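Putative polysaccharide deacetylase (Bdellovibrio bacteriovorus HD100, PDB 5JP6) probably removes acetyl groups from peptidoglycan as a zinc-binding carbohydrate esterase of family CE-4. Local coordinates at residues A51-L56 and L90-N95; E96-N101 and E112-V117. The protein carries 1 engineered substitution. One frame throughout, in Å; residues are numbered along the deposited sequence.

Contact 1: residues A51-L56 and L90-N95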
# COMPACT_ATOMS: atom_id res chain seq x y z
N ALA A 51 12.34 9.12 -10.78
CA ALA A 51 11.23 9.10 -11.72
C ALA A 51 10.07 8.30 -11.15
O ALA A 51 9.32 7.68 -11.90
CB ALA A 51 11.67 8.53 -13.05
N ASN A 52 9.89 8.33 -9.83
CA ASN A 52 8.70 7.74 -9.25
C ASN A 52 7.46 8.50 -9.79
O ASN A 52 7.40 9.72 -9.73
CB ASN A 52 8.73 7.83 -7.75
CG ASN A 52 7.50 7.22 -7.13
OD1 ASN A 52 6.44 7.85 -7.05
ND2 ASN A 52 7.64 6.03 -6.65
N PRO A 53 6.46 7.79 -10.31
CA PRO A 53 5.33 8.51 -10.91
C PRO A 53 4.67 9.53 -10.00
O PRO A 53 4.27 10.59 -10.48
CB PRO A 53 4.37 7.38 -11.27
CG PRO A 53 5.28 6.23 -11.56
CD PRO A 53 6.36 6.33 -10.51
N GLU A 54 4.56 9.24 -8.71
CA GLU A 54 3.95 10.21 -7.78
C GLU A 54 4.77 11.51 -7.78
O GLU A 54 4.21 12.63 -7.83
CB GLU A 54 3.90 9.65 -6.36
CG GLU A 54 3.06 10.49 -5.40
CD GLU A 54 2.93 9.86 -4.04
OE1 GLU A 54 3.67 8.90 -3.76
OE2 GLU A 54 2.07 10.32 -3.25
N ALA A 55 6.09 11.36 -7.70
CA ALA A 55 6.99 12.53 -7.70
C ALA A 55 6.92 13.25 -9.04
O ALA A 55 6.90 14.50 -9.08
CB ALA A 55 8.42 12.12 -7.42
N LEU A 56 6.90 12.48 -10.14
CA LEU A 56 6.85 13.08 -11.50
C LEU A 56 5.58 13.96 -11.63
O LEU A 56 5.64 15.12 -12.08
CB LEU A 56 6.81 12.00 -12.58
CG LEU A 56 8.10 11.20 -12.81
CD1 LEU A 56 7.87 10.21 -13.94
CD2 LEU A 56 9.25 12.15 -13.15
N LEU A 90 1.66 0.83 -18.57
CA LEU A 90 0.80 1.94 -18.23
C LEU A 90 0.26 1.79 -16.77
O LEU A 90 0.02 2.80 -16.08
CB LEU A 90 -0.35 2.08 -19.23
CG LEU A 90 -1.30 3.25 -19.04
CD1 LEU A 90 -0.57 4.59 -19.12
CD2 LEU A 90 -2.41 3.16 -20.10
N THR A 91 0.11 0.55 -16.31
CA THR A 91 -0.37 0.33 -14.94
C THR A 91 0.50 1.03 -13.89
O THR A 91 0.02 1.34 -12.80
CB THR A 91 -0.58 -1.15 -14.54
OG1 THR A 91 0.67 -1.86 -14.45
CG2 THR A 91 -1.52 -1.83 -15.53
N LEU A 92 1.76 1.28 -14.20
CA LEU A 92 2.65 2.00 -13.28
C LEU A 92 2.13 3.42 -12.96
O LEU A 92 2.43 3.96 -11.91
CB LEU A 92 4.06 2.07 -13.87
CG LEU A 92 5.16 2.59 -12.98
CD1 LEU A 92 5.39 1.70 -11.76
CD2 LEU A 92 6.45 2.69 -13.78
N PHE A 93 1.41 4.01 -13.92
CA PHE A 93 0.91 5.38 -13.81
C PHE A 93 -0.57 5.44 -13.46
O PHE A 93 -1.15 6.51 -13.42
CB PHE A 93 1.16 6.10 -15.14
CG PHE A 93 2.59 6.32 -15.44
CD1 PHE A 93 3.24 7.46 -14.95
CD2 PHE A 93 3.31 5.40 -16.21
CE1 PHE A 93 4.58 7.67 -15.20
CE2 PHE A 93 4.65 5.62 -16.48
CZ PHE A 93 5.28 6.75 -15.96
N GLU A 94 -1.21 4.29 -13.25
CA GLU A 94 -2.66 4.25 -13.05
C GLU A 94 -3.09 5.12 -11.89
O GLU A 94 -4.09 5.85 -11.99
CB GLU A 94 -3.12 2.82 -12.81
CG GLU A 94 -4.60 2.66 -12.56
CD GLU A 94 -5.06 1.23 -12.53
OE1 GLU A 94 -4.23 0.31 -12.50
OE2 GLU A 94 -6.33 1.07 -12.50
N ASN A 95 -2.38 5.04 -10.76
CA ASN A 95 -2.84 5.81 -9.60
C ASN A 95 -2.79 7.30 -9.90
O ASN A 95 -3.67 8.05 -9.51
CB ASN A 95 -2.01 5.51 -8.37
CG ASN A 95 -2.35 4.19 -7.76
OD1 ASN A 95 -3.02 3.36 -8.37
ND2 ASN A 95 -1.95 4.02 -6.51
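Pro-53 and Phe-93 bring the two backbones nearest, with 6.1 Å from Pro-53 CA to Phe-93 CA, at the first turn of helix 53-66. The start of this helix packs on the turn between helices 87-90 and 94-98, away from the annotated sites. The contact is apolar, and Pro-53 is its centre. Pro-53 CG lies over one face of the Phe-93 ring, toward its CD1-CE1 side. Pro-53 CB sits 3.9 Å from Phe-93 CD1 and equally close to CE1. Pro-53 CG also reaches Leu-92. It stands 3.9 Å from Leu-92 CG and 3.7 Å from the backbone oxygen Leu-92 O. The two side chains cross at about a right angle. Leu-92 CG lies opposite the backbone N (chi1 -171°), which carries the branch point to the proline. Leu-56, one turn on from Pro-53, meets the same aromatic ring differently. Its CD1 lies at the ring edge, 4.3 Å from Phe-93 CE1. Asn-52 is the N-cap of helix 53-66: its OD1 accepts a bent bond from Glu-54 N at 2.9 Å, with the donor tilted 32° from the carbonyl plane. This probably steadies the first turn. Helix 24-39 adds Asn-37 against Leu-92, Ala-33 against Phe-93 and Ser-29 against Leu-56. From helix 94-98, Glu-96 packs on Pro-53.

Contact 2: residues E96-N101 and E112-V117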
# COMPACT_ATOMS: atom_id res chain seq x y z
N GLU A 96 -1.76 7.72 -10.64
CA GLU A 96 -1.65 9.15 -10.97
C GLU A 96 -2.75 9.56 -11.94
O GLU A 96 -3.30 10.65 -11.83
CB GLU A 96 -0.27 9.49 -11.51
CG GLU A 96 0.84 9.32 -10.50
CD GLU A 96 0.57 10.03 -9.20
OE1 GLU A 96 0.21 11.24 -9.25
OE2 GLU A 96 0.78 9.39 -8.15
N ILE A 97 -3.10 8.67 -12.88
CA ILE A 97 -4.15 8.99 -13.83
C ILE A 97 -5.52 9.09 -13.15
O ILE A 97 -6.36 9.94 -13.51
CB ILE A 97 -4.18 7.96 -14.97
CG1 ILE A 97 -2.88 8.01 -15.78
CG2 ILE A 97 -5.40 8.13 -15.86
CD1 ILE A 97 -2.56 6.72 -16.52
N ARG A 98 -5.73 8.25 -12.13
CA ARG A 98 -6.99 8.25 -11.37
C ARG A 98 -7.08 9.42 -10.37
O ARG A 98 -8.20 9.82 -9.99
CB ARG A 98 -7.19 6.93 -10.62
CG ARG A 98 -7.43 5.74 -11.53
CD ARG A 98 -7.78 4.49 -10.74
NE ARG A 98 -7.90 3.33 -11.60
CZ ARG A 98 -8.94 3.06 -12.39
NH1 ARG A 98 -10.03 3.83 -12.35
NH2 ARG A 98 -8.87 2.08 -13.26
N ASP A 99 -5.92 9.92 -9.92
CA ASP A 99 -5.85 10.94 -8.89
C ASP A 99 -6.48 12.22 -9.38
O ASP A 99 -5.94 12.84 -10.29
CB ASP A 99 -4.41 11.18 -8.46
CG ASP A 99 -4.26 12.15 -7.35
OD1 ASP A 99 -5.22 12.89 -6.98
OD2 ASP A 99 -3.12 12.12 -6.79
N GLU A 100 -7.60 12.62 -8.78
CA GLU A 100 -8.29 13.87 -9.19
C GLU A 100 -7.38 15.11 -9.12
O GLU A 100 -7.66 16.07 -9.80
CB GLU A 100 -9.60 14.09 -8.43
CG GLU A 100 -10.77 13.19 -8.87
CD GLU A 100 -11.22 13.34 -10.34
OE1 GLU A 100 -10.79 14.28 -11.08
OE2 GLU A 100 -12.03 12.48 -10.79
N ASN A 101 -6.32 15.11 -8.30
CA ASN A 101 -5.37 16.24 -8.29
C ASN A 101 -4.71 16.45 -9.65
O ASN A 101 -4.31 17.57 -9.96
CB ASN A 101 -4.33 16.11 -7.21
CG ASN A 101 -4.89 16.38 -5.82
OD1 ASN A 101 -5.96 17.02 -5.65
ND2 ASN A 101 -4.18 15.91 -4.84
N GLU A 112 -9.40 7.08 -22.13
CA GLU A 112 -8.73 6.15 -23.02
C GLU A 112 -7.66 5.37 -22.26
O GLU A 112 -7.49 4.17 -22.45
CB GLU A 112 -8.10 6.90 -24.21
CG GLU A 112 -9.10 7.49 -25.19
CD GLU A 112 -9.85 8.77 -24.73
OE1 GLU A 112 -9.48 9.47 -23.73
OE2 GLU A 112 -10.86 9.11 -25.42
N LEU A 113 -6.89 6.08 -21.43
CA LEU A 113 -5.85 5.42 -20.64
C LEU A 113 -6.45 4.42 -19.66
O LEU A 113 -5.96 3.30 -19.53
CB LEU A 113 -4.99 6.45 -19.88
CG LEU A 113 -4.14 7.37 -20.81
CD1 LEU A 113 -3.42 8.44 -19.96
CD2 LEU A 113 -3.12 6.57 -21.63
N LEU A 114 -7.53 4.82 -19.00
CA LEU A 114 -8.11 3.94 -18.01
C LEU A 114 -8.77 2.73 -18.72
O LEU A 114 -8.77 1.63 -18.17
CB LEU A 114 -9.04 4.65 -17.03
CG LEU A 114 -8.35 5.67 -16.11
CD1 LEU A 114 -9.39 6.29 -15.19
CD2 LEU A 114 -7.21 5.00 -15.32
N ALA A 115 -9.29 2.92 -19.95
CA ALA A 115 -9.83 1.78 -20.70
C ALA A 115 -8.69 0.76 -20.99
O ALA A 115 -8.90 -0.45 -20.92
CB ALA A 115 -10.53 2.26 -21.99
N GLN A 116 -7.49 1.24 -21.33
CA GLN A 116 -6.33 0.37 -21.63
C GLN A 116 -5.96 -0.41 -20.38
O GLN A 116 -5.74 -1.61 -20.43
CB GLN A 116 -5.10 1.17 -22.14
CG GLN A 116 -5.17 1.63 -23.57
CD GLN A 116 -5.08 0.45 -24.52
OE1 GLN A 116 -6.06 0.13 -25.20
NE2 GLN A 116 -3.92 -0.25 -24.52
N VAL A 117 -5.90 0.28 -19.23
CA VAL A 117 -5.54 -0.39 -17.99
C VAL A 117 -6.61 -1.39 -17.55
O VAL A 117 -6.30 -2.53 -17.16
CB VAL A 117 -5.22 0.67 -16.88
CG1 VAL A 117 -5.17 0.05 -15.54
CG2 VAL A 117 -3.91 1.37 -17.25
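This contact is helix-to-helix packing between the short helix 94-98 and the long helix 110-126. Ile-97 and Arg-98, at the end of helix 94-98, meet Leu-113 and Leu-114 of helix 110-126. Ile-97 uses both of its branches. CG2 touches Leu-114 CD2 at 3.7 Å, and the two side chains run past each other in opposite directions. The longer branch ends at CD1, which lies 3.9 Å from Leu-113 CD1. Here the side chains cross at about a right angle. With chi1 at -64°, CG1 is anti to the carbonyl carbon and CG2 anti to the backbone N; this sends CD1 to Leu-113 and CG2 to Leu-114. Arg-98 stretches from CG to NE and lays its guanidinium over Leu-114. Leu-114 CD2 sits 3.9 Å above the guanidinium plane, over its centre. The other methyl, Leu-114 CD1, lies 3.8 Å from Arg-98 NH1. Beyond the helix end, Asp-99 forms an Asx turn: its OD1 accepts from Asn-101 N at 2.8 Å, 47° out of the carboxylate plane. Arg-98 NH2 makes salt bridges to Glu-94 and to Asp-118 of helix 110-126. The flat face of the arginine thus packs on leucine methyls while its NH2 serves two acids. Both acids probably offset the charge of Arg-98 and probably limit how the guanidinium can turn. Glu-94, which also bridges Arg-339, probably eases the closeness of the two arginines.

Overall arrangement
Contact 1 and contact 2 follow in series along the chain, and their centres are 10 Å apart. The turn before helix 94-98 makes contact 1, while Ile-97 and Arg-98 of the helix itself reach helix 110-126 in contact 2. The two also touch directly. Glu-96 brings helix 94-98 against Pro-53 and Glu-54, with Glu-96 OE2 3.3 Å from Glu-54 CA. Leu-90 CD2 lies 3.6 Å from Leu-113 O. The Glu-94 bridge to Arg-339 and a hydrogen bond from Asn-95 to Tyr-183 join this region to the deacetylase domain. The Pro-53 side chain is about 13 Å from the zinc ion, and neither contact includes a zinc ligand.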